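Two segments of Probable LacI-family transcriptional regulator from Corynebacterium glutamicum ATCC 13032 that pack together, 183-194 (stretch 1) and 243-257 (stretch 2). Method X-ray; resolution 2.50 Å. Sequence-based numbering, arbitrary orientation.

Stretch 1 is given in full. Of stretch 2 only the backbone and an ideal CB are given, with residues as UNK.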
ATOM      1  N   ASN A 183      23.004  15.744  18.480  1.00 40.52           N
ATOM      2  CA  ASN A 183      22.331  16.931  19.036  1.00 41.89           C
ATOM      3  C   ASN A 183      21.102  17.362  18.195  1.00 40.38           C
ATOM      4  O   ASN A 183      20.905  18.532  17.930  1.00 38.61           O
ATOM      5  CB  ASN A 183      23.302  18.117  19.218  1.00 45.95           C
ATOM      6  CG  ASN A 183      22.695  19.252  20.083  1.00 50.50           C
ATOM      7  OD1 ASN A 183      21.932  18.983  21.028  1.00 54.46           O
ATOM      8  ND2 ASN A 183      23.019  20.511  19.752  1.00 45.09           N
ATOM      9  N   ALA A 184      20.282  16.405  17.773  1.00 36.91           N
ATOM     10  CA  ALA A 184      19.243  16.725  16.830  1.00 35.53           C
ATOM     11  C   ALA A 184      17.991  16.908  17.674  1.00 38.00           C
ATOM     12  O   ALA A 184      16.976  16.246  17.467  1.00 36.89           O
ATOM     13  CB  ALA A 184      19.092  15.600  15.813  1.00 34.62           C
ATOM     14  N   LEU A 185      18.087  17.807  18.654  1.00 34.20           N
ATOM     15  CA  LEU A 185      17.072  17.946  19.658  1.00 28.86           C
ATOM     16  C   LEU A 185      16.500  19.323  19.549  1.00 29.90           C
ATOM     17  O   LEU A 185      17.223  20.229  19.099  1.00 35.37           O
ATOM     18  CB  LEU A 185      17.691  17.809  21.048  1.00 24.87           C
ATOM     19  CG  LEU A 185      18.365  16.530  21.523  1.00 29.20           C
ATOM     20  CD1 LEU A 185      18.790  16.762  23.019  1.00 28.07           C
ATOM     21  CD2 LEU A 185      17.476  15.242  21.341  1.00 23.02           C
ATOM     22  N   PRO A 186      15.248  19.529  20.049  1.00 25.74           N
ATOM     23  CA  PRO A 186      14.333  18.546  20.650  1.00 23.19           C
ATOM     24  C   PRO A 186      13.609  17.658  19.667  1.00 24.32           C
ATOM     25  O   PRO A 186      13.433  18.020  18.495  1.00 26.90           O
ATOM     26  CB  PRO A 186      13.285  19.413  21.413  1.00 21.52           C
ATOM     27  CG  PRO A 186      13.441  20.764  20.936  1.00 20.44           C
ATOM     28  CD  PRO A 186      14.720  20.902  20.141  1.00 24.05           C
ATOM     29  N   ILE A 187      13.137  16.526  20.174  1.00 24.39           N
ATOM     30  CA  ILE A 187      12.449  15.571  19.378  1.00 26.69           C
ATOM     31  C   ILE A 187      10.939  15.745  19.560  1.00 31.88           C
ATOM     32  O   ILE A 187      10.437  15.783  20.688  1.00 35.44           O
ATOM     33  CB  ILE A 187      12.875  14.127  19.769  1.00 29.42           C
ATOM     34  CG1 ILE A 187      14.399  13.974  19.682  1.00 30.43           C
ATOM     35  CG2 ILE A 187      12.133  13.044  18.886  1.00 29.24           C
ATOM     36  CD1 ILE A 187      14.973  12.735  20.382  1.00 25.34           C
ATOM     37  N   GLY A 188      10.219  15.850  18.442  1.00 31.40           N
ATOM     38  CA  GLY A 188       8.780  15.775  18.434  1.00 25.76           C
ATOM     39  C   GLY A 188       8.378  14.361  18.089  1.00 24.85           C
ATOM     40  O   GLY A 188       8.415  13.961  16.934  1.00 29.51           O
ATOM     41  N   TYR A 189       7.980  13.587  19.077  1.00 23.39           N
ATOM     42  CA  TYR A 189       7.561  12.231  18.802  1.00 24.22           C
ATOM     43  C   TYR A 189       6.081  12.249  18.528  1.00 31.43           C
ATOM     44  O   TYR A 189       5.282  12.838  19.263  1.00 35.01           O
ATOM     45  CB  TYR A 189       7.903  11.285  19.944  1.00 20.46           C
ATOM     46  CG  TYR A 189       7.351   9.860  19.778  1.00 22.52           C
ATOM     47  CD1 TYR A 189       8.066   8.897  19.068  1.00 19.18           C
ATOM     48  CD2 TYR A 189       6.129   9.475  20.358  1.00 20.24           C
ATOM     49  CE1 TYR A 189       7.590   7.634  18.917  1.00 21.45           C
ATOM     50  CE2 TYR A 189       5.634   8.177  20.194  1.00 15.20           C
ATOM     51  CZ  TYR A 189       6.372   7.281  19.460  1.00 18.31           C
ATOM     52  OH  TYR A 189       5.950   6.007  19.280  1.00 22.96           O
ATOM     53  N   LEU A 190       5.719  11.607  17.438  1.00 35.24           N
ATOM     54  CA  LEU A 190       4.376  11.662  16.964  1.00 35.66           C
ATOM     55  C   LEU A 190       3.778  10.291  17.206  1.00 34.13           C
ATOM     56  O   LEU A 190       3.998   9.348  16.457  1.00 39.72           O
ATOM     57  CB  LEU A 190       4.365  12.135  15.499  1.00 35.75           C
ATOM     58  CG  LEU A 190       3.023  12.374  14.815  1.00 40.48           C
ATOM     59  CD1 LEU A 190       2.437  13.656  15.332  1.00 44.44           C
ATOM     60  CD2 LEU A 190       3.133  12.437  13.298  1.00 38.83           C
ATOM     61  N   SER A 191       3.052  10.195  18.306  1.00 35.30           N
ATOM     62  CA  SER A 191       2.412   8.959  18.763  1.00 39.95           C
ATOM     63  C   SER A 191       1.359   8.402  17.829  1.00 43.88           C
ATOM     64  O   SER A 191       0.873   9.077  16.895  1.00 49.47           O
ATOM     65  CB  SER A 191       1.770   9.224  20.129  1.00 43.73           C
ATOM     66  OG  SER A 191       1.070   8.117  20.624  1.00 44.44           O
ATOM     67  N   GLY A 192       1.023   7.149  18.088  1.00 44.86           N
ATOM     68  CA  GLY A 192      -0.133   6.512  17.492  1.00 50.35           C
ATOM     69  C   GLY A 192      -1.254   6.334  18.507  1.00 52.73           C
ATOM     70  O   GLY A 192      -1.088   6.636  19.701  1.00 49.63           O
ATOM     71  N   PRO A 193      -2.413   5.835  18.037  1.00 56.60           N
ATOM     72  CA  PRO A 193      -3.600   5.655  18.876  1.00 56.61           C
ATOM     73  C   PRO A 193      -3.228   5.054  20.223  1.00 56.36           C
ATOM     74  O   PRO A 193      -2.554   4.022  20.276  1.00 57.62           O
ATOM     75  CB  PRO A 193      -4.461   4.666  18.072  1.00 56.59           C
ATOM     76  CG  PRO A 193      -3.628   4.274  16.839  1.00 59.08           C
ATOM     77  CD  PRO A 193      -2.642   5.373  16.658  1.00 58.07           C
ATOM     78  N   MET A 194      -3.654   5.693  21.305  1.00 58.21           N
ATOM     79  CA  MET A 194      -3.315   5.204  22.642  1.00 58.35           C
ATOM     80  C   MET A 194      -4.180   4.030  23.094  1.00 58.78           C
ATOM     81  O   MET A 194      -3.961   3.455  24.171  1.00 57.91           O
ATOM     82  CB  MET A 194      -3.284   6.353  23.647  1.00 59.37           C
ATOM     83  CG  MET A 194      -2.081   7.305  23.400  1.00 59.23           C
ATOM     84  SD  MET A 194      -0.500   6.480  23.709  1.00 53.72           S
ATOM     85  CE  MET A 194      -0.724   6.099  25.449  1.00 48.83           C
ATOM     86  N   UNK A 243      12.976  19.891  16.330  1.00 35.45           N
ATOM     87  CA  UNK A 243      13.992  19.867  15.277  1.00 35.02           C
ATOM     88  C   UNK A 243      14.095  18.455  14.673  1.00 31.12           C
ATOM     89  O   UNK A 243      14.807  18.239  13.695  1.00 24.90           O
ATOM     90  CB  UNK A 243      15.347  20.314  15.830  1.00 35.02           C
ATOM     91  N   UNK A 244      13.336  17.516  15.249  1.00 26.60           N
ATOM     92  CA  UNK A 244      13.265  16.160  14.761  1.00 21.13           C
ATOM     93  C   UNK A 244      11.828  15.674  14.866  1.00 25.52           C
ATOM     94  O   UNK A 244      11.133  15.936  15.856  1.00 23.99           O
ATOM     95  CB  UNK A 244      14.216  15.246  15.537  1.00 21.13           C
ATOM     96  N   UNK A 245      11.357  14.980  13.834  1.00 22.35           N
ATOM     97  CA  UNK A 245      10.029  14.431  13.909  1.00 24.43           C
ATOM     98  C   UNK A 245      10.184  12.921  13.880  1.00 24.57           C
ATOM     99  O   UNK A 245      10.864  12.370  13.018  1.00 28.39           O
ATOM    100  CB  UNK A 245       9.136  14.939  12.775  1.00 24.43           C
ATOM    101  N   UNK A 246       9.573  12.255  14.844  1.00 19.37           N
ATOM    102  CA  UNK A 246       9.846  10.874  15.068  1.00 20.51           C
ATOM    103  C   UNK A 246       8.453  10.254  15.086  1.00 19.32           C
ATOM    104  O   UNK A 246       7.713  10.329  16.049  1.00 24.05           O
ATOM    105  CB  UNK A 246      10.650  10.621  16.345  1.00 20.51           C
ATOM    106  N   UNK A 247       8.067   9.682  13.966  1.00 21.96           N
ATOM    107  CA  UNK A 247       6.734   9.124  13.843  1.00 21.93           C
ATOM    108  C   UNK A 247       6.755   7.784  14.470  1.00 23.21           C
ATOM    109  O   UNK A 247       7.784   7.132  14.459  1.00 28.83           O
ATOM    110  CB  UNK A 247       6.266   9.046  12.388  1.00 21.93           C
ATOM    111  N   UNK A 248       5.619   7.323  14.951  1.00 26.50           N
ATOM    112  CA  UNK A 248       5.538   5.997  15.554  1.00 21.43           C
ATOM    113  C   UNK A 248       4.698   5.044  14.746  1.00 28.33           C
ATOM    114  O   UNK A 248       4.393   3.967  15.243  1.00 27.57           O
ATOM    115  CB  UNK A 248       4.973   6.095  16.972  1.00 21.43           C
ATOM    116  N   UNK A 249       4.312   5.449  13.516  1.00 33.56           N
ATOM    117  CA  UNK A 249       3.514   4.613  12.569  1.00 36.09           C
ATOM    118  C   UNK A 249       3.847   4.836  11.108  1.00 35.12           C
ATOM    119  O   UNK A 249       4.349   5.896  10.752  1.00 32.96           O
ATOM    120  CB  UNK A 249       2.021   4.885  12.766  1.00 36.09           C
ATOM    121  N   UNK A 250       3.530   3.872  10.246  1.00 36.12           N
ATOM    122  CA  UNK A 250       3.445   4.178   8.801  1.00 41.85           C
ATOM    123  C   UNK A 250       2.681   5.493   8.574  1.00 41.89           C
ATOM    124  O   UNK A 250       3.198   6.435   7.950  1.00 43.76           O
ATOM    125  CB  UNK A 250       2.759   3.035   8.049  1.00 41.85           C
ATOM    126  N   UNK A 251       1.434   5.538   9.059  1.00 37.84           N
ATOM    127  CA  UNK A 251       0.552   6.648   8.732  1.00 38.52           C
ATOM    128  C   UNK A 251       1.046   7.964   9.326  1.00 35.62           C
ATOM    129  O   UNK A 251       1.019   9.003   8.645  1.00 33.48           O
ATOM    130  CB  UNK A 251      -0.866   6.353   9.226  1.00 38.52           C
ATOM    131  N   UNK A 252       1.542   7.918  10.569  1.00 31.98           N
ATOM    132  CA  UNK A 252       2.163   9.082  11.154  1.00 26.42           C
ATOM    133  C   UNK A 252       3.393   9.528  10.290  1.00 30.18           C
ATOM    134  O   UNK A 252       3.634  10.735  10.092  1.00 32.27           O
ATOM    135  CB  UNK A 252       2.580   8.777  12.594  1.00 26.42           C
ATOM    136  N   UNK A 253       4.115   8.568   9.693  1.00 27.57           N
ATOM    137  CA  UNK A 253       5.309   8.890   8.890  1.00 27.45           C
ATOM    138  C   UNK A 253       4.989   9.658   7.641  1.00 30.53           C
ATOM    139  O   UNK A 253       5.784  10.526   7.231  1.00 34.17           O
ATOM    140  CB  UNK A 253       6.052   7.609   8.506  1.00 27.45           C
ATOM    141  N   UNK A 254       3.865   9.298   7.002  1.00 28.09           N
ATOM    142  CA  UNK A 254       3.302  10.120   5.925  1.00 31.32           C
ATOM    143  C   UNK A 254       2.978  11.567   6.340  1.00 27.44           C
ATOM    144  O   UNK A 254       3.447  12.500   5.673  1.00 27.40           O
ATOM    145  CB  UNK A 254       2.029   9.454   5.399  1.00 31.32           C
ATOM    146  N   UNK A 255       2.228  11.743   7.442  1.00 30.92           N
ATOM    147  CA  UNK A 255       1.887  13.088   8.024  1.00 25.90           C
ATOM    148  C   UNK A 255       3.143  13.918   8.292  1.00 29.20           C
ATOM    149  O   UNK A 255       3.186  15.149   8.051  1.00 27.90           O
ATOM    150  CB  UNK A 255       1.104  12.928   9.329  1.00 25.90           C
ATOM    151  N   UNK A 256       4.198  13.257   8.755  1.00 26.11           N
ATOM    152  CA  UNK A 256       5.491  13.947   8.935  1.00 26.17           C
ATOM    153  C   UNK A 256       6.084  14.455   7.617  1.00 31.76           C
ATOM    154  O   UNK A 256       6.593  15.604   7.565  1.00 29.19           O
ATOM    155  CB  UNK A 256       6.492  13.006   9.608  1.00 26.17           C
ATOM    156  N   UNK A 257       6.042  13.605   6.563  1.00 33.65           N
ATOM    157  CA  UNK A 257       6.506  14.018   5.220  1.00 28.61           C
ATOM    158  C   UNK A 257       5.628  15.156   4.691  1.00 30.54           C
ATOM    159  O   UNK A 257       6.124  16.230   4.284  1.00 32.10           O
ATOM    160  CB  UNK A 257       6.482  12.836   4.248  1.00 28.61           C
TER

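Stretch 2 runs as a strand parallel to I187-L190, turns, and enters a helix, so its positions are best read in that order.

At position 243, just before the strand, the backbone N donates to P186 O (2.9 Å from N to O), and CA-to-CB points toward stretch 1, where L185 O and P186 O lie 3.8 Å and 4.0 Å from the ideal CB of position 243. A long, flexible chain with a polar end would suit, though others could be accommodated. The residue is K243; its aliphatic part passes over the loop, with CE 3.2 Å from L185 O and 3.8 Å from P186 CD.

At position 244 the ideal CB lies 3.5 Å from A184 O, an acceptor that invites a short side-chain donor; the acceptor suits serine or threonine, and the extended backbone favors the beta-branched threonine, while valine would fit in shape alone. T244 it is: OG1 donates to A184 O at 2.8 Å, while CG2 comes within 4.1 Å of I187 CG2. Its backbone O accepts from G188 N at 2.7 Å, whereas its N reaches P186 O only weakly, at 3.3 Å.

Position 245 pairs with G188, on the face that L190 also uses. Glycine offers no side chain, so there is room beside it, and an aliphatic residue such as leucine, isoleucine or valine would suit. L245 bends its end nearer to stretch 1 than its CB direction suggests, so that CD2 would lie 3.3 Å from an ideal CB on G188, a tight fit.

Position 246 returns to the face of I187 and Y189. Its ideal CB is 3.8 Å from I187 CG2 and 4.1 Å from Y189 CD1, an apolar setting open to a large aliphatic or aromatic group. F246 packs CB 3.7 Å from I187 CG2, and its ring face receives the edge of the Y189 ring in an offset edge-to-face pair, with CD2 3.5 Å from Y189 CD1. Its backbone N donates to G188 O (2.9 Å), and its O accepts from L190 N (2.7 Å).

Position 247 pairs with L190, but little of stretch 1 lies near its CB, so several small or apolar residues would serve. A247 makes little contact.

At position 248 an ideal CB would stand 2.5 Å from Y189 OH, a clash; glycine is the natural answer. G248 CA lies 3.7 Å from Y189 OH, and G248 N bonds weakly to L190 O at 3.0 Å.

Position 249 directly precedes the helix, where aspartate, asparagine, serine or threonine is common. D249 makes no capping bond with its side chain; OD2 approaches P193 CD at 3.9 Å.

Positions 250, 251, 253, 254 and 257 leave stretch 1 untouched, so it sets no preference; they are S250, M251, T253, I254 and I257. At 252 the CB faces L190 CD2, favoring an apolar chain: M252 CB lies 3.7 Å from L190 CD2. At 255 an ideal CB would point toward stretch 1, 4.5 Å from L190 CD2, so a small residue would suit; it is G255, which makes no close contact. At 256 CA-to-CB points toward stretch 1, with the ideal CB 5.0 Å from L190 CD2, so an aliphatic chain could reach that methyl; V256 CG2 lies 3.7 Å from L190 CD2.

Stretch 2 243-257: KTLFAGDSMMTIGVI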
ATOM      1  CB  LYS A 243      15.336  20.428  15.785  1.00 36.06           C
ATOM      2  CG  LYS A 243      15.373  21.961  15.703  1.00 41.53           C
ATOM      3  CD  LYS A 243      16.704  22.601  16.078  1.00 46.43           C
ATOM      4  CE  LYS A 243      16.713  22.987  17.593  1.00 57.82           C
ATOM      5  NZ  LYS A 243      17.293  24.350  17.945  1.00 56.57           N
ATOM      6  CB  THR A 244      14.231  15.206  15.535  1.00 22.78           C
ATOM      7  OG1 THR A 244      15.588  15.455  15.118  1.00 21.50           O
ATOM      8  CG2 THR A 244      13.942  13.703  15.246  1.00 20.29           C
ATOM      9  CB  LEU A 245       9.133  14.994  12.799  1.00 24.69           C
ATOM     10  CG  LEU A 245       8.935  16.534  12.896  1.00 27.45           C
ATOM     11  CD1 LEU A 245       8.344  17.188  11.591  1.00 27.55           C
ATOM     12  CD2 LEU A 245       8.100  16.917  14.137  1.00 20.70           C
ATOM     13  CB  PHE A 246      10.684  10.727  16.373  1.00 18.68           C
ATOM     14  CG  PHE A 246      11.108   9.294  16.736  1.00 18.35           C
ATOM     15  CD1 PHE A 246      12.299   9.082  17.416  1.00 20.13           C
ATOM     16  CD2 PHE A 246      10.307   8.205  16.480  1.00 17.99           C
ATOM     17  CE1 PHE A 246      12.684   7.842  17.797  1.00 18.05           C
ATOM     18  CE2 PHE A 246      10.669   6.967  16.866  1.00 18.85           C
ATOM     19  CZ  PHE A 246      11.858   6.766  17.529  1.00 20.16           C
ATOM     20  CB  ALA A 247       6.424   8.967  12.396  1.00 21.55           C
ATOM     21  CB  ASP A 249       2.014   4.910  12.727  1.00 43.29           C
ATOM     22  CG  ASP A 249       1.378   3.997  13.712  1.00 47.21           C
ATOM     23  OD1 ASP A 249       2.027   2.973  14.000  1.00 47.12           O
ATOM     24  OD2 ASP A 249       0.267   4.284  14.220  1.00 52.35           O
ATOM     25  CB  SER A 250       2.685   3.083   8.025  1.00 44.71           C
ATOM     26  OG  SER A 250       3.390   1.860   7.976  1.00 52.26           O
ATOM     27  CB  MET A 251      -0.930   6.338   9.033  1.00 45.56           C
ATOM     28  CG  MET A 251      -1.505   5.078   8.230  1.00 53.20           C
ATOM     29  SD  MET A 251      -1.383   4.951   6.387  1.00 59.51           S
ATOM     30  CE  MET A 251       0.051   3.922   6.043  1.00 53.09           C
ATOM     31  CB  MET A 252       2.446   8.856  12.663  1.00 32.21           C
ATOM     32  CG  MET A 252       1.168   8.625  13.625  1.00 30.21           C
ATOM     33  SD  MET A 252      -0.002  10.038  13.786  1.00 31.30           S
ATOM     34  CE  MET A 252      -0.796   9.983  12.219  1.00 29.65           C
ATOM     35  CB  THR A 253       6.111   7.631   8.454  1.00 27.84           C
ATOM     36  OG1 THR A 253       6.511   6.905   9.623  1.00 29.79           O
ATOM     37  CG2 THR A 253       7.368   8.048   7.673  1.00 25.57           C
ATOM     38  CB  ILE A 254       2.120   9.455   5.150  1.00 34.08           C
ATOM     39  CG1 ILE A 254       2.599   8.166   4.524  1.00 34.45           C
ATOM     40  CG2 ILE A 254       1.693  10.348   3.981  1.00 32.37           C
ATOM     41  CD1 ILE A 254       1.490   7.105   4.365  1.00 45.14           C
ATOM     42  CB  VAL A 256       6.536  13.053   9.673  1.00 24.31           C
ATOM     43  CG1 VAL A 256       7.911  13.641   9.552  1.00 21.06           C
ATOM     44  CG2 VAL A 256       6.136  12.881  11.109  1.00 18.52           C
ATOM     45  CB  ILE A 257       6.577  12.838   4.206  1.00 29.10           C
ATOM     46  CG1 ILE A 257       7.662  11.836   4.627  1.00 27.26           C
ATOM     47  CG2 ILE A 257       6.934  13.346   2.842  1.00 22.03           C
ATOM     48  CD1 ILE A 257       7.533  10.402   4.029  1.00 24.82           C
TER
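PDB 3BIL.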